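PDB 4L1M: E3 ubiquitin-protein ligase HERC2 from Homo sapiens, which probably acts as an E3 ligase that passes ubiquitin to target proteins, with this RCC1-like beta-propeller domain likely serving for protein recognition. Local coordinates for residues A[75-78]-A[79-83]; A[250-254]-A[255-259]. All coordinates share one frame; numbering follows the deposited sequence.

Interaction 1 (A[75-78]-A[79-83]); sequences YTQA and YNSDT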
loop_
_atom_site.group_PDB
_atom_site.type_symbol
_atom_site.label_atom_id
_atom_site.label_comp_id
_atom_site.label_asym_id
_atom_site.label_seq_id
_atom_site.Cartn_x
_atom_site.Cartn_y
_atom_site.Cartn_z
ATOM N N TYR A 75 -7.269 -6.174 14.292
ATOM C CA TYR A 75 -8.167 -7.276 14.057
ATOM C C TYR A 75 -7.924 -7.832 12.698
ATOM O O TYR A 75 -7.405 -7.132 11.812
ATOM C CB TYR A 75 -9.608 -6.809 14.147
ATOM C CG TYR A 75 -9.979 -6.340 15.524
ATOM C CD1 TYR A 75 -9.570 -5.096 15.973
ATOM C CD2 TYR A 75 -10.695 -7.147 16.392
ATOM C CE1 TYR A 75 -9.890 -4.661 17.248
ATOM C CE2 TYR A 75 -11.001 -6.718 17.672
ATOM C CZ TYR A 75 -10.596 -5.470 18.088
ATOM O OH TYR A 75 -10.901 -4.986 19.339
ATOM N N THR A 76 -8.305 -9.092 12.509
ATOM C CA THR A 76 -8.135 -9.729 11.216
ATOM C C THR A 76 -9.440 -10.357 10.758
ATOM O O THR A 76 -10.206 -10.884 11.573
ATOM C CB THR A 76 -6.970 -10.770 11.241
ATOM O OG1 THR A 76 -6.764 -11.297 9.927
ATOM C CG2 THR A 76 -7.240 -11.935 12.217
ATOM N N GLN A 77 -9.675 -10.310 9.455
ATOM C CA GLN A 77 -10.857 -10.878 8.842
ATOM C C GLN A 77 -10.491 -11.433 7.458
ATOM O O GLN A 77 -9.779 -10.779 6.692
ATOM C CB GLN A 77 -11.899 -9.785 8.681
ATOM C CG GLN A 77 -13.159 -10.175 7.919
ATOM C CD GLN A 77 -14.079 -11.082 8.700
ATOM O OE1 GLN A 77 -14.257 -10.931 9.896
ATOM N NE2 GLN A 77 -14.694 -12.026 8.014
ATOM N N ALA A 78 -11.025 -12.610 7.113
ATOM C CA ALA A 78 -10.850 -13.169 5.753
ATOM C C ALA A 78 -11.903 -12.605 4.815
ATOM O O ALA A 78 -13.052 -12.426 5.203
ATOM C CB ALA A 78 -10.943 -14.698 5.775
ATOM N N TYR A 79 -11.526 -12.387 3.566
ATOM C CA TYR A 79 -12.461 -11.907 2.552
ATOM C C TYR A 79 -13.543 -12.895 2.273
ATOM O O TYR A 79 -14.675 -12.508 1.999
ATOM C CB TYR A 79 -11.743 -11.640 1.216
ATOM C CG TYR A 79 -10.607 -10.654 1.262
ATOM C CD1 TYR A 79 -10.788 -9.363 1.747
ATOM C CD2 TYR A 79 -9.373 -11.000 0.802
ATOM C CE1 TYR A 79 -9.742 -8.453 1.784
ATOM C CE2 TYR A 79 -8.321 -10.090 0.803
ATOM C CZ TYR A 79 -8.499 -8.822 1.298
ATOM O OH TYR A 79 -7.421 -7.969 1.298
ATOM N N ASN A 80 -13.197 -14.176 2.292
ATOM C CA ASN A 80 -14.128 -15.219 1.868
ATOM C C ASN A 80 -14.713 -16.032 3.003
ATOM O O ASN A 80 -15.228 -17.114 2.783
ATOM C CB ASN A 80 -13.482 -16.152 0.837
ATOM C CG ASN A 80 -14.518 -16.844 -0.037
ATOM O OD1 ASN A 80 -15.435 -16.204 -0.568
ATOM N ND2 ASN A 80 -14.396 -18.166 -0.174
ATOM N N SER A 81 -14.647 -15.514 4.220
ATOM C CA SER A 81 -15.381 -16.108 5.342
ATOM C C SER A 81 -16.890 -15.955 5.136
ATOM O O SER A 81 -17.337 -15.049 4.451
ATOM C CB SER A 81 -14.907 -15.507 6.691
ATOM O OG SER A 81 -15.561 -16.125 7.789
ATOM N N ASP A 82 -17.668 -16.865 5.717
ATOM C CA ASP A 82 -19.140 -16.826 5.607
ATOM C C ASP A 82 -19.744 -15.735 6.510
ATOM O O ASP A 82 -20.838 -15.226 6.245
ATOM C CB ASP A 82 -19.770 -18.223 5.900
ATOM C CG ASP A 82 -19.306 -18.835 7.236
ATOM O OD1 ASP A 82 -18.266 -18.399 7.779
ATOM O OD2 ASP A 82 -19.982 -19.765 7.736
ATOM N N THR A 83 -19.006 -15.377 7.556
ATOM C CA THR A 83 -19.501 -14.461 8.568
ATOM C C THR A 83 -18.478 -13.347 8.717
ATOM O O THR A 83 -17.259 -13.584 8.673
ATOM C CB THR A 83 -19.829 -15.222 9.890
ATOM O OG1 THR A 83 -20.306 -14.334 10.914
ATOM C CG2 THR A 83 -18.633 -15.981 10.417
#

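Interaction 2 (A[250-254]-A[255-259]); sequences PKLIE and KLQDL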
loop_
_atom_site.group_PDB
_atom_site.type_symbol
_atom_site.label_atom_id
_atom_site.label_comp_id
_atom_site.label_asym_id
_atom_site.label_seq_id
_atom_site.Cartn_x
_atom_site.Cartn_y
_atom_site.Cartn_z
ATOM N N PRO A 250 18.810 2.245 -5.968
ATOM C CA PRO A 250 17.868 3.330 -6.260
ATOM C C PRO A 250 18.327 4.312 -7.327
ATOM O O PRO A 250 19.484 4.731 -7.315
ATOM C CB PRO A 250 17.780 4.089 -4.935
ATOM C CG PRO A 250 18.194 3.104 -3.911
ATOM C CD PRO A 250 19.204 2.218 -4.555
ATOM N N LYS A 251 17.425 4.660 -8.232
ATOM C CA LYS A 251 17.712 5.594 -9.287
ATOM C C LYS A 251 16.560 6.586 -9.428
ATOM O O LYS A 251 15.415 6.236 -9.232
ATOM C CB LYS A 251 17.973 4.856 -10.599
ATOM C CG LYS A 251 19.297 4.092 -10.625
ATOM C CD LYS A 251 19.564 3.450 -11.986
ATOM C CE LYS A 251 20.960 2.812 -12.091
ATOM N N LEU A 252 16.899 7.810 -9.805
ATOM C CA LEU A 252 15.970 8.894 -9.893
ATOM C C LEU A 252 15.003 8.721 -11.051
ATOM O O LEU A 252 15.388 8.277 -12.154
ATOM C CB LEU A 252 16.751 10.189 -10.121
ATOM C CG LEU A 252 15.943 11.482 -10.117
ATOM C CD1 LEU A 252 15.389 11.757 -8.738
ATOM C CD2 LEU A 252 16.811 12.653 -10.553
ATOM N N ILE A 253 13.753 9.095 -10.825
ATOM C CA ILE A 253 12.802 9.188 -11.908
ATOM C C ILE A 253 12.825 10.611 -12.443
ATOM O O ILE A 253 12.201 11.493 -11.878
ATOM C CB ILE A 253 11.414 8.735 -11.472
ATOM C CG1 ILE A 253 11.480 7.294 -10.973
ATOM C CG2 ILE A 253 10.454 8.782 -12.657
ATOM C CD1 ILE A 253 10.156 6.739 -10.472
ATOM N N GLU A 254 13.581 10.816 -13.517
ATOM C CA GLU A 254 13.869 12.124 -14.062
ATOM C C GLU A 254 12.614 12.871 -14.562
ATOM O O GLU A 254 12.527 14.091 -14.443
ATOM C CB GLU A 254 14.925 12.016 -15.213
ATOM C CG GLU A 254 16.328 11.398 -14.908
ATOM C CD GLU A 254 16.503 9.841 -15.102
ATOM O OE1 GLU A 254 15.791 9.222 -15.935
ATOM O OE2 GLU A 254 17.393 9.221 -14.437
ATOM N N LYS A 255 11.606 12.157 -15.036
ATOM C CA LYS A 255 10.349 12.820 -15.476
ATOM C C LYS A 255 9.532 13.432 -14.349
ATOM O O LYS A 255 8.719 14.313 -14.604
ATOM C CB LYS A 255 9.450 11.854 -16.221
ATOM C CG LYS A 255 10.093 11.285 -17.467
ATOM C CD LYS A 255 10.201 12.298 -18.579
ATOM C CE LYS A 255 10.957 11.703 -19.757
ATOM N NZ LYS A 255 11.058 12.715 -20.829
ATOM N N LEU A 256 9.733 12.969 -13.116
ATOM C CA LEU A 256 9.025 13.497 -11.950
ATOM C C LEU A 256 9.831 14.568 -11.205
ATOM O O LEU A 256 9.332 15.144 -10.209
ATOM C CB LEU A 256 8.714 12.387 -10.952
ATOM C CG LEU A 256 7.772 11.309 -11.422
ATOM C CD1 LEU A 256 7.619 10.286 -10.307
ATOM C CD2 LEU A 256 6.407 11.829 -11.825
ATOM N N GLN A 257 11.032 14.861 -11.700
ATOM C CA GLN A 257 12.085 15.459 -10.880
ATOM C C GLN A 257 11.866 16.931 -10.608
ATOM O O GLN A 257 12.606 17.522 -9.849
ATOM C CB GLN A 257 13.477 15.237 -11.529
ATOM C CG GLN A 257 13.831 16.299 -12.573
ATOM C CD GLN A 257 14.953 15.908 -13.575
ATOM O OE1 GLN A 257 15.774 14.997 -13.342
ATOM N NE2 GLN A 257 14.971 16.607 -14.709
ATOM N N ASP A 258 10.868 17.519 -11.256
ATOM C CA ASP A 258 10.438 18.871 -10.926
ATOM C C ASP A 258 9.071 19.031 -10.197
ATOM O O ASP A 258 8.589 20.165 -9.967
ATOM C CB ASP A 258 10.393 19.682 -12.220
ATOM C CG ASP A 258 9.544 19.020 -13.288
ATOM O OD1 ASP A 258 9.484 17.752 -13.341
ATOM O OD2 ASP A 258 8.921 19.784 -14.060
ATOM N N LEU A 259 8.467 17.931 -9.797
ATOM C CA LEU A 259 7.134 17.977 -9.246
ATOM C C LEU A 259 7.411 17.727 -7.752
ATOM O O LEU A 259 8.451 17.142 -7.378
ATOM C CB LEU A 259 6.237 16.903 -9.898
ATOM C CG LEU A 259 6.413 16.918 -11.402
ATOM C CD1 LEU A 259 5.829 15.668 -12.038
ATOM C CD2 LEU A 259 5.813 18.183 -12.021
#

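Interaction 1 (A[75-78]-A[79-83])
Q77 reaches past the end of its own strand and takes hold of the loop that follows. Its CG stands anti to the backbone N (chi1 174°), and a bend at chi2 swings the amide toward T83. There NE2 donates to the backbone O of T83 at 3.1 Å, with the acceptor tilted only modestly from the amide plane. The same NE2 donates to the O of A78, 3.3 Å away and in the carbonyl plane on a lone pair, so one amide nitrogen joins the last strand residue to the loop just past the turn. OE1 is held as well, by the backbone N of A85, which fixes which way round the amide lies. T83 O takes a second bond from S81 OG at 3.2 Å, while S81 CB packs against Q77 NE2 at 3.7 Å. This buried amide is the tight part; the type I beta turn from A78 to S81 brings the chain round so that T83 O meets it, and the CB atoms of A78 and S81 lie 4.1 Å apart. Y79, also buried, keeps CB against A78 C, and its OH bonds A61 O. The other side is loose: N80, at the turn's corner, is exposed and barely touches the strand segment, and D82 and T83 are likewise exposed. The strand 74-78 itself lies between strands 64-69 and 87-88 in one propeller blade, and the loop carries the chain toward 87-88.

Interaction 2 (A[250-254]-A[255-259])
I253 and L256 meet through their aliphatic branches, side by side and pointing the same way, with I253 CG2 3.9 Å from L256 CG. For I253, CG2 is the branch anti to the backbone N, and it is this methyl, not the CG1 arm, that meets L256. Both residues are buried, and both also touch W283 and P302. Backbone bonds then tie the bend together: L256 N donates to I253 O at 3.1 Å, and Q257 N to E254 O at 3.2 Å. These bonds mark a 3-10 turn, followed by a type I beta turn from L256 to L259. In the propeller this is where the chain leaves outermost strand 250-252 of one blade and heads for strand 261-267, the first of the next; W283 and P302 belong to that next blade, so the apolar pair fills part of the seam between blades. Polar side chains cover the outer side. Q257, with chi1 at 85°, folds back over the turn and lays CB, CG and CD along E254 O, while its OE1 sits 3.6 Å from E254 CB. The same OE1 lies 3.8 Å from L252 CD2, the side chains of L252 and Q257 crossing at about a right angle. K255, also exposed, leads its chain off from the turn to a cation-pi contact with Y301.

Interactions 1 and 2 lie on opposite sides of the chain's centre, their own centres 40 Å apart and their nearest atoms about 26 Å apart, so neither touches the other. Each begins on a strand of a four-stranded antiparallel blade, but at different points of the circuit: 75-83 leaves the third strand and leads to the fourth of the same blade, whereas 250-259 leaves the fourth strand and leads into the next blade. The centre of interaction 1 is 20 Å from the centre of the chain and that of interaction 2 is 21 Å from it; both are structural elements of the propeller's periphery.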